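Local structure of chorismate mutase (Helicobacter pylori, 6AL9) at the interface of chains A and B. The protein catalyses the rearrangement of chorismate to prephenate, the branch-point step leading to phenylalanine and tyrosine, as a helical AroQ-type dimer. Sequence-based numbering; all coordinates share one arbitrary frame. Chains: chain A/B, Chorismate mutase.

The interface of chains A and B. Residues chain A 58-59, 62, 64, 72, 76; chain B 20-21, 24-25.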
loop_
_atom_site.group_PDB
_atom_site.type_symbol
_atom_site.label_atom_id
_atom_site.label_comp_id
_atom_site.label_asym_id
_atom_site.label_seq_id
_atom_site.Cartn_x
_atom_site.Cartn_y
_atom_site.Cartn_z
ATOM N N ARG A 58 12.946 7.662 6.659
ATOM C CA ARG A 58 13.787 6.582 6.146
ATOM C C ARG A 58 13.400 6.241 4.706
ATOM O O ARG A 58 14.248 6.237 3.815
ATOM C CB ARG A 58 13.723 5.344 7.058
ATOM C CG ARG A 58 14.629 4.199 6.616
ATOM C CD ARG A 58 14.430 2.911 7.420
ATOM N NE ARG A 58 13.180 2.212 7.091
ATOM C CZ ARG A 58 12.982 1.460 6.009
ATOM N NH1 ARG A 58 13.935 1.313 5.095
ATOM N NH2 ARG A 58 11.801 0.870 5.812
ATOM N N LEU A 59 12.123 5.999 4.459
ATOM C CA LEU A 59 11.667 5.678 3.084
ATOM C C LEU A 59 11.925 6.799 2.068
ATOM O O LEU A 59 12.223 6.531 0.906
ATOM C CB LEU A 59 10.190 5.276 3.072
ATOM C CG LEU A 59 9.913 3.954 3.777
ATOM C CD1 LEU A 59 8.468 3.760 4.184
ATOM C CD2 LEU A 59 10.359 2.802 2.887
ATOM N N ARG A 62 15.307 6.706 0.111
ATOM C CA ARG A 62 15.613 5.641 -0.855
ATOM C C ARG A 62 15.501 6.125 -2.298
ATOM O O ARG A 62 14.899 7.152 -2.549
ATOM C CB ARG A 62 14.682 4.454 -0.624
ATOM C CG ARG A 62 14.712 3.966 0.807
ATOM C CD ARG A 62 13.794 2.798 1.013
ATOM N NE ARG A 62 14.358 1.567 0.481
ATOM C CZ ARG A 62 13.694 0.698 -0.280
ATOM N NH1 ARG A 62 12.421 0.905 -0.615
ATOM N NH2 ARG A 62 14.299 -0.402 -0.711
ATOM N N PHE A 64 13.915 6.004 -5.828
ATOM C CA PHE A 64 12.706 5.598 -6.547
ATOM C C PHE A 64 12.652 6.281 -7.910
ATOM O O PHE A 64 13.057 7.420 -8.035
ATOM C CB PHE A 64 11.455 6.008 -5.773
ATOM C CG PHE A 64 11.307 5.342 -4.449
ATOM C CD1 PHE A 64 11.169 3.968 -4.362
ATOM C CD2 PHE A 64 11.275 6.086 -3.281
ATOM C CE1 PHE A 64 11.026 3.349 -3.144
ATOM C CE2 PHE A 64 11.123 5.463 -2.048
ATOM C CZ PHE A 64 10.983 4.096 -1.988
ATOM N N LEU A 72 4.465 9.076 -0.878
ATOM C CA LEU A 72 4.709 8.204 0.264
ATOM C C LEU A 72 3.869 8.652 1.464
ATOM O O LEU A 72 3.305 7.824 2.178
ATOM C CB LEU A 72 6.194 8.236 0.675
ATOM C CG LEU A 72 7.173 7.338 -0.070
ATOM C CD1 LEU A 72 8.593 7.779 0.236
ATOM C CD2 LEU A 72 6.989 5.889 0.314
ATOM N N TYR A 76 1.321 6.131 3.129
ATOM C CA TYR A 76 1.536 5.635 4.472
ATOM C C TYR A 76 0.581 6.206 5.486
ATOM O O TYR A 76 0.311 5.547 6.478
ATOM C CB TYR A 76 3.007 5.765 4.915
ATOM C CG TYR A 76 3.770 4.527 4.513
ATOM C CD1 TYR A 76 3.664 3.361 5.254
ATOM C CD2 TYR A 76 4.506 4.486 3.337
ATOM C CE1 TYR A 76 4.303 2.204 4.860
ATOM C CE2 TYR A 76 5.155 3.337 2.952
ATOM C CZ TYR A 76 5.040 2.198 3.721
ATOM O OH TYR A 76 5.667 1.033 3.346
ATOM N N ASP B 20 8.129 -2.575 4.452
ATOM C CA ASP B 20 7.974 -1.259 3.895
ATOM C C ASP B 20 8.900 -0.983 2.719
ATOM O O ASP B 20 8.498 -0.313 1.808
ATOM C CB ASP B 20 8.114 -0.193 4.968
ATOM C CG ASP B 20 6.907 -0.137 5.888
ATOM O OD1 ASP B 20 5.816 -0.566 5.456
ATOM O OD2 ASP B 20 7.033 0.353 7.037
ATOM N N ASN B 21 10.120 -1.507 2.723
ATOM C CA ASN B 21 10.999 -1.468 1.528
ATOM C C ASN B 21 10.367 -2.155 0.334
ATOM O O ASN B 21 10.330 -1.603 -0.760
ATOM C CB ASN B 21 12.338 -2.160 1.796
ATOM C CG ASN B 21 13.238 -1.386 2.780
ATOM O OD1 ASN B 21 12.949 -0.272 3.222
ATOM N ND2 ASN B 21 14.329 -2.007 3.128
ATOM N N SER B 24 7.046 -0.263 -0.729
ATOM C CA SER B 24 7.501 0.931 -1.447
ATOM C C SER B 24 7.987 0.595 -2.843
ATOM O O SER B 24 7.639 1.279 -3.792
ATOM C CB SER B 24 8.711 1.557 -0.728
ATOM O OG SER B 24 8.328 2.117 0.486
ATOM N N ASP B 25 8.878 -0.390 -2.942
ATOM C CA ASP B 25 9.424 -0.752 -4.246
ATOM C C ASP B 25 8.301 -1.244 -5.150
ATOM O O ASP B 25 8.273 -0.895 -6.324
ATOM C CB ASP B 25 10.522 -1.803 -4.138
ATOM C CG ASP B 25 11.835 -1.247 -3.555
ATOM O OD1 ASP B 25 12.161 -0.049 -3.746
ATOM O OD2 ASP B 25 12.554 -2.025 -2.879
HETATM O O HOH W 1 9.450 1.107 7.722
#
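A:Arg58 and A:Arg62 of one subunit meet the B:Asn21 amide of the other in different ways, one edge-on to its oxygen and one across its face. The first arginine comes edge-on: its NH1 donates to B:Asn21 OD1 over 2.6 Å, with the oxygen in the guanidinium plane and the N-H landing on a lone pair at a C=O...N angle of 135°. NH2 adds a weak bond to the same oxygen. The CG of A:Arg58 is anti to the backbone N (chi1 -177°) and the chain bends at chi3, turning the guanidinium toward helix 9-41 of chain B. The second arginine lies flat against the same amide, the planes nearly parallel, with A:Arg62 CZ 3.7 Å from B:Asn21 CG. From this stacked position A:Arg62 NH2 runs on to B:Asp25 OD2 at 3.2 Å, a salt bridge on the syn side but tilted out of the carboxylate plane, while bonds from NH1 to B:Asn21 O and B:Asp25 OD1 are weak.

Directly before B:Asn21 in the helix, B:Asp20 is held at both oxygens. A:Tyr76 OH, from helix 69-92, donates to B:Asp20 OD1 at 2.7 Å from above the carboxylate plane, the ring standing nearly upright to it. Water 1 joins B:Asp20 OD2 to A:Arg58 NH2; the guanidinium and carboxylate are nearly coplanar but not in direct contact, and their opposite charges may still favour each other, with the water bridging them.

The two-fold axis repeats the patch with chains exchanged, helping to tie together the intertwined dimer typical of this all-helical family. Between the polar groups B:Ser24 points into an apolar patch of chain A. A:Phe64 brings the tip of its ring, CZ, to 3.6 Å from B:Ser24 CB, and A:Leu59 and A:Leu72 each present CD2 to the hydroxyl. That hydroxyl is satisfied within its own helix: with OG anti to its carbonyl carbon (chi1 -69°), B:Ser24 OG turns back to donate to B:Asp20 O at 2.8 Å.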